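Local coordinates for NADH oxidoreductase (Mesorhizobium loti, PDB 3PI7), which probably binds NADPH and acts as an oxidoreductase on NAD(P)H, perhaps reducing quinones, at residues T6-G18 with M33-P45. Numbering follows the deposited sequence. Where two conformers were deposited one is given.
Sequences TIPSEMKALLLVG and MEPYLEQGRIAVP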
loop_
_atom_site.group_PDB
_atom_site.type_symbol
_atom_site.label_atom_id
_atom_site.label_comp_id
_atom_site.label_asym_id
_atom_site.label_seq_id
_atom_site.Cartn_x
_atom_site.Cartn_y
_atom_site.Cartn_z
ATOM N N THR A 6 31.031 -33.412 -25.439
ATOM C CA THR A 6 29.973 -33.926 -26.302
ATOM C C THR A 6 28.623 -33.668 -25.713
ATOM O O THR A 6 28.227 -34.298 -24.740
ATOM C CB THR A 6 30.159 -35.420 -26.593
ATOM O OG1 THR A 6 31.367 -35.574 -27.325
ATOM C CG2 THR A 6 28.990 -36.017 -27.409
ATOM N N ILE A 7 27.922 -32.727 -26.330
ATOM C CA ILE A 7 26.575 -32.300 -25.959
ATOM C C ILE A 7 25.790 -32.248 -27.272
ATOM O O ILE A 7 26.385 -31.846 -28.276
ATOM C CB ILE A 7 26.657 -30.920 -25.208
ATOM C CG1 ILE A 7 27.285 -31.085 -23.801
ATOM C CG2 ILE A 7 25.297 -30.208 -25.095
ATOM C CD1 ILE A 7 28.363 -30.122 -23.488
ATOM N N PRO A 8 24.490 -32.626 -27.334
ATOM C CA PRO A 8 23.769 -32.493 -28.620
ATOM C C PRO A 8 23.819 -31.068 -29.151
ATOM O O PRO A 8 23.916 -30.109 -28.359
ATOM C CB PRO A 8 22.324 -32.826 -28.265
ATOM C CG PRO A 8 22.385 -33.565 -27.012
ATOM C CD PRO A 8 23.604 -33.152 -26.276
ATOM N N SER A 9 23.691 -30.916 -30.458
ATOM C CA SER A 9 23.655 -29.563 -30.979
ATOM C C SER A 9 22.199 -29.145 -31.230
ATOM O O SER A 9 21.954 -27.976 -31.449
ATOM C CB SER A 9 24.513 -29.427 -32.228
ATOM O OG SER A 9 24.108 -30.315 -33.242
ATOM N N GLU A 10 21.246 -30.092 -31.184
ATOM C CA GLU A 10 19.830 -29.801 -31.399
ATOM C C GLU A 10 19.022 -30.359 -30.246
ATOM O O GLU A 10 19.398 -31.372 -29.658
ATOM C CB GLU A 10 19.400 -30.417 -32.741
ATOM C CG GLU A 10 18.012 -30.060 -33.224
ATOM C CD GLU A 10 17.790 -30.399 -34.682
ATOM O OE1 GLU A 10 18.631 -30.004 -35.521
ATOM O OE2 GLU A 10 16.781 -31.073 -34.985
HETATM N N MSE A 11 17.897 -29.734 -29.948
HETATM C CA MSE A 11 17.031 -30.229 -28.858
HETATM C C MSE A 11 15.564 -29.926 -29.109
HETATM O O MSE A 11 15.234 -29.036 -29.896
HETATM C CB MSE A 11 17.447 -29.557 -27.533
HETATM C CG MSE A 11 17.267 -28.006 -27.569
HETATM SE SE MSE A 11 17.594 -27.241 -25.879
HETATM C CE MSE A 11 16.990 -25.502 -26.247
ATOM N N LYS A 12 14.680 -30.666 -28.443
ATOM C CA LYS A 12 13.268 -30.347 -28.495
ATOM C C LYS A 12 12.980 -29.389 -27.341
ATOM O O LYS A 12 13.657 -29.437 -26.312
ATOM C CB LYS A 12 12.344 -31.576 -28.481
ATOM C CG LYS A 12 12.470 -32.556 -27.334
ATOM C CD LYS A 12 11.468 -33.700 -27.534
ATOM C CE LYS A 12 11.207 -34.536 -26.300
ATOM N NZ LYS A 12 12.383 -35.343 -25.893
ATOM N N ALA A 13 12.004 -28.492 -27.535
ATOM C CA ALA A 13 11.657 -27.484 -26.548
ATOM C C ALA A 13 10.273 -26.949 -26.811
ATOM O O ALA A 13 9.750 -27.173 -27.909
ATOM C CB ALA A 13 12.676 -26.343 -26.596
ATOM N N LEU A 14 9.669 -26.269 -25.809
ATOM C CA LEU A 14 8.354 -25.597 -25.930
ATOM C C LEU A 14 8.662 -24.132 -26.075
ATOM O O LEU A 14 9.072 -23.484 -25.099
ATOM C CB LEU A 14 7.452 -25.884 -24.714
ATOM C CG LEU A 14 7.238 -27.356 -24.379
ATOM C CD1 LEU A 14 6.324 -27.491 -23.189
ATOM C CD2 LEU A 14 6.674 -28.142 -25.600
ATOM N N LEU A 15 8.590 -23.644 -27.318
ATOM C CA LEU A 15 9.017 -22.306 -27.682
ATOM C C LEU A 15 7.942 -21.267 -27.592
ATOM O O LEU A 15 6.833 -21.473 -28.073
ATOM C CB LEU A 15 9.548 -22.312 -29.104
ATOM C CG LEU A 15 10.503 -23.436 -29.440
ATOM C CD1 LEU A 15 10.794 -23.438 -30.925
ATOM C CD2 LEU A 15 11.779 -23.334 -28.620
ATOM N N LEU A 16 8.309 -20.103 -27.061
ATOM C CA LEU A 16 7.384 -18.973 -26.965
ATOM C C LEU A 16 6.950 -18.500 -28.337
ATOM O O LEU A 16 7.787 -18.280 -29.220
ATOM C CB LEU A 16 8.037 -17.821 -26.217
ATOM C CG LEU A 16 8.270 -18.070 -24.757
ATOM C CD1 LEU A 16 9.343 -17.161 -24.250
ATOM C CD2 LEU A 16 6.960 -17.953 -23.954
ATOM N N VAL A 17 5.632 -18.337 -28.510
ATOM C CA VAL A 17 5.056 -17.851 -29.761
ATOM C C VAL A 17 4.972 -16.328 -29.661
ATOM O O VAL A 17 5.148 -15.621 -30.659
ATOM C CB VAL A 17 3.675 -18.530 -29.966
ATOM C CG1 VAL A 17 2.839 -17.860 -31.049
ATOM C CG2 VAL A 17 3.850 -20.003 -30.272
ATOM N N GLY A 18 4.697 -15.852 -28.454
ATOM C CA GLY A 18 4.570 -14.427 -28.174
ATOM C C GLY A 18 5.897 -13.760 -27.897
ATOM O O GLY A 18 6.865 -14.413 -27.506
HETATM N N MSE A 33 -2.368 -24.334 -24.838
HETATM C CA MSE A 33 -0.953 -23.997 -24.940
HETATM C C MSE A 33 -0.607 -23.422 -26.311
HETATM O O MSE A 33 0.298 -22.598 -26.417
HETATM C CB MSE A 33 -0.088 -25.251 -24.707
HETATM C CG MSE A 33 -0.234 -25.810 -23.326
HETATM SE SE MSE A 33 1.064 -25.123 -22.155
HETATM C CE MSE A 33 2.522 -26.375 -22.411
ATOM N N GLU A 34 -1.329 -23.862 -27.368
ATOM C CA GLU A 34 -1.042 -23.511 -28.763
ATOM C C GLU A 34 -0.999 -22.024 -29.052
ATOM O O GLU A 34 -0.213 -21.655 -29.927
ATOM C CB GLU A 34 -2.015 -24.192 -29.723
ATOM C CG GLU A 34 -1.916 -25.708 -29.701
ATOM C CD GLU A 34 -2.746 -26.426 -28.652
ATOM O OE1 GLU A 34 -3.333 -25.761 -27.765
ATOM O OE2 GLU A 34 -2.751 -27.675 -28.685
ATOM N N PRO A 35 -1.744 -21.125 -28.375
ATOM C CA PRO A 35 -1.574 -19.686 -28.680
ATOM C C PRO A 35 -0.218 -19.149 -28.198
ATOM O O PRO A 35 0.280 -18.140 -28.714
ATOM C CB PRO A 35 -2.675 -19.015 -27.839
ATOM C CG PRO A 35 -3.604 -20.101 -27.405
ATOM C CD PRO A 35 -2.781 -21.335 -27.334
ATOM N N TYR A 36 0.396 -19.846 -27.241
ATOM C CA TYR A 36 1.557 -19.346 -26.492
ATOM C C TYR A 36 2.822 -20.099 -26.699
ATOM O O TYR A 36 3.901 -19.539 -26.483
ATOM C CB TYR A 36 1.240 -19.390 -24.987
ATOM C CG TYR A 36 -0.096 -18.782 -24.659
ATOM C CD1 TYR A 36 -0.353 -17.444 -24.927
ATOM C CD2 TYR A 36 -1.141 -19.566 -24.163
ATOM C CE1 TYR A 36 -1.613 -16.888 -24.690
ATOM C CE2 TYR A 36 -2.410 -19.025 -23.947
ATOM C CZ TYR A 36 -2.637 -17.687 -24.206
ATOM O OH TYR A 36 -3.872 -17.137 -23.959
ATOM N N LEU A 37 2.718 -21.396 -27.039
ATOM C CA LEU A 37 3.905 -22.220 -27.158
ATOM C C LEU A 37 3.776 -23.150 -28.325
ATOM O O LEU A 37 2.663 -23.576 -28.658
ATOM C CB LEU A 37 4.085 -23.049 -25.869
ATOM C CG LEU A 37 4.408 -22.293 -24.576
ATOM C CD1 LEU A 37 4.357 -23.221 -23.396
ATOM C CD2 LEU A 37 5.782 -21.655 -24.648
ATOM N N GLU A 38 4.905 -23.461 -28.939
ATOM C CA GLU A 38 4.952 -24.423 -30.021
ATOM C C GLU A 38 6.096 -25.365 -29.752
ATOM O O GLU A 38 7.167 -24.942 -29.289
ATOM C CB GLU A 38 5.098 -23.762 -31.387
ATOM C CG GLU A 38 6.326 -22.889 -31.573
ATOM C CD GLU A 38 6.549 -22.417 -32.997
ATOM O OE1 GLU A 38 6.183 -23.158 -33.934
ATOM O OE2 GLU A 38 7.096 -21.306 -33.178
ATOM N N GLN A 39 5.856 -26.645 -30.000
ATOM C CA GLN A 39 6.905 -27.634 -29.836
ATOM C C GLN A 39 7.812 -27.489 -31.037
ATOM O O GLN A 39 7.338 -27.417 -32.171
ATOM C CB GLN A 39 6.312 -29.046 -29.709
ATOM C CG GLN A 39 7.403 -30.092 -29.420
ATOM C CD GLN A 39 6.886 -31.494 -29.493
ATOM O OE1 GLN A 39 5.811 -31.820 -28.968
ATOM N NE2 GLN A 39 7.665 -32.360 -30.125
ATOM N N GLY A 40 9.105 -27.407 -30.800
ATOM C CA GLY A 40 10.035 -27.288 -31.914
ATOM C C GLY A 40 11.365 -27.918 -31.610
ATOM O O GLY A 40 11.617 -28.344 -30.487
ATOM N N ARG A 41 12.195 -28.025 -32.630
ATOM C CA ARG A 41 13.559 -28.526 -32.508
ATOM C C ARG A 41 14.428 -27.328 -32.800
ATOM O O ARG A 41 14.252 -26.702 -33.841
ATOM C CB ARG A 41 13.832 -29.694 -33.485
ATOM C CG ARG A 41 13.136 -30.999 -33.107
ATOM C CD ARG A 41 13.773 -32.222 -33.764
ATOM N NE ARG A 41 15.110 -32.518 -33.211
ATOM C CZ ARG A 41 15.327 -33.183 -32.079
ATOM N NH1 ARG A 41 14.306 -33.626 -31.353
ATOM N NH2 ARG A 41 16.563 -33.381 -31.647
ATOM N N ILE A 42 15.300 -26.954 -31.869
ATOM C CA ILE A 42 16.143 -25.776 -32.021
ATOM C C ILE A 42 17.559 -26.097 -31.580
ATOM O O ILE A 42 17.783 -27.088 -30.907
ATOM C CB ILE A 42 15.573 -24.558 -31.214
ATOM C CG1 ILE A 42 15.479 -24.837 -29.705
ATOM C CG2 ILE A 42 14.217 -24.074 -31.773
ATOM C CD1 ILE A 42 15.491 -23.508 -28.867
ATOM N N ALA A 43 18.499 -25.226 -31.922
ATOM C CA ALA A 43 19.876 -25.386 -31.503
ATOM C C ALA A 43 20.001 -25.284 -29.993
ATOM O O ALA A 43 19.299 -24.503 -29.336
ATOM C CB ALA A 43 20.743 -24.318 -32.167
ATOM N N VAL A 44 20.877 -26.124 -29.433
ATOM C CA VAL A 44 21.167 -26.085 -28.018
ATOM C C VAL A 44 21.974 -24.796 -27.765
ATOM O O VAL A 44 22.952 -24.534 -28.462
ATOM C CB VAL A 44 21.904 -27.367 -27.541
ATOM C CG1 VAL A 44 22.405 -27.226 -26.100
ATOM C CG2 VAL A 44 20.994 -28.591 -27.680
ATOM N N PRO A 45 21.555 -23.953 -26.798
ATOM C CA PRO A 45 22.309 -22.727 -26.535
ATOM C C PRO A 45 23.654 -22.984 -25.865
ATOM O O PRO A 45 23.892 -24.055 -25.305
ATOM C CB PRO A 45 21.375 -21.945 -25.608
ATOM C CG PRO A 45 20.668 -23.059 -24.811
ATOM C CD PRO A 45 20.406 -24.099 -25.874
HETATM O O HOH W 1 8.211 -19.466 -31.748
HETATM O O HOH W 2 4.020 -16.871 -25.829
#
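Ile42 touches both Met11 and Leu15 on one face of the strand pair 10-16/37-43. Its CD1 lies 3.6 Å from Met11 CE and its CG2 3.6 Å from Leu15 CD1, the Ile42 and Leu15 side chains running alongside one another in reverse directions. Met11, a selenomethionine, turns CG into the position flanked by both its N and its C (chi1 62°) and runs on extended, which carries CE to Ile42 and also to Pro45 CD at 3.7 Å. With an alanine in place of Ile42, Met11 CE and both Leu15 methyls would probably lose this shared packing partner. Antiparallel pairing is established by reciprocal backbone bonds in the pairs Met11/Ile42, Ala13/Gly40 and Leu15/Glu38, with single bonds from Val44 N to Ser9 O and from Val17 N to Tyr36 O at the ends. This two-stranded antiparallel sheet, its strands joined by a long connection without helix or strand, packs against strand 123-127, where Met11 and Val44 touch Tyr123, consistent with its being part of the GroES-like fold. Across its other face Leu16 and Leu37 run abreast in the same direction, CD2 to CD2 at 3.9 Å, against Ile69 of helix 63-69. Near the Ser9 end, Arg41 NE donates to Glu10 OE2 at 2.8 Å in a salt bridge; the oxygen uses its anti lone pair, lies in the guanidinium plane, and the carboxylate is turned 47° from it. Lys12 NZ instead pairs with Glu122 and the Pro349 terminus.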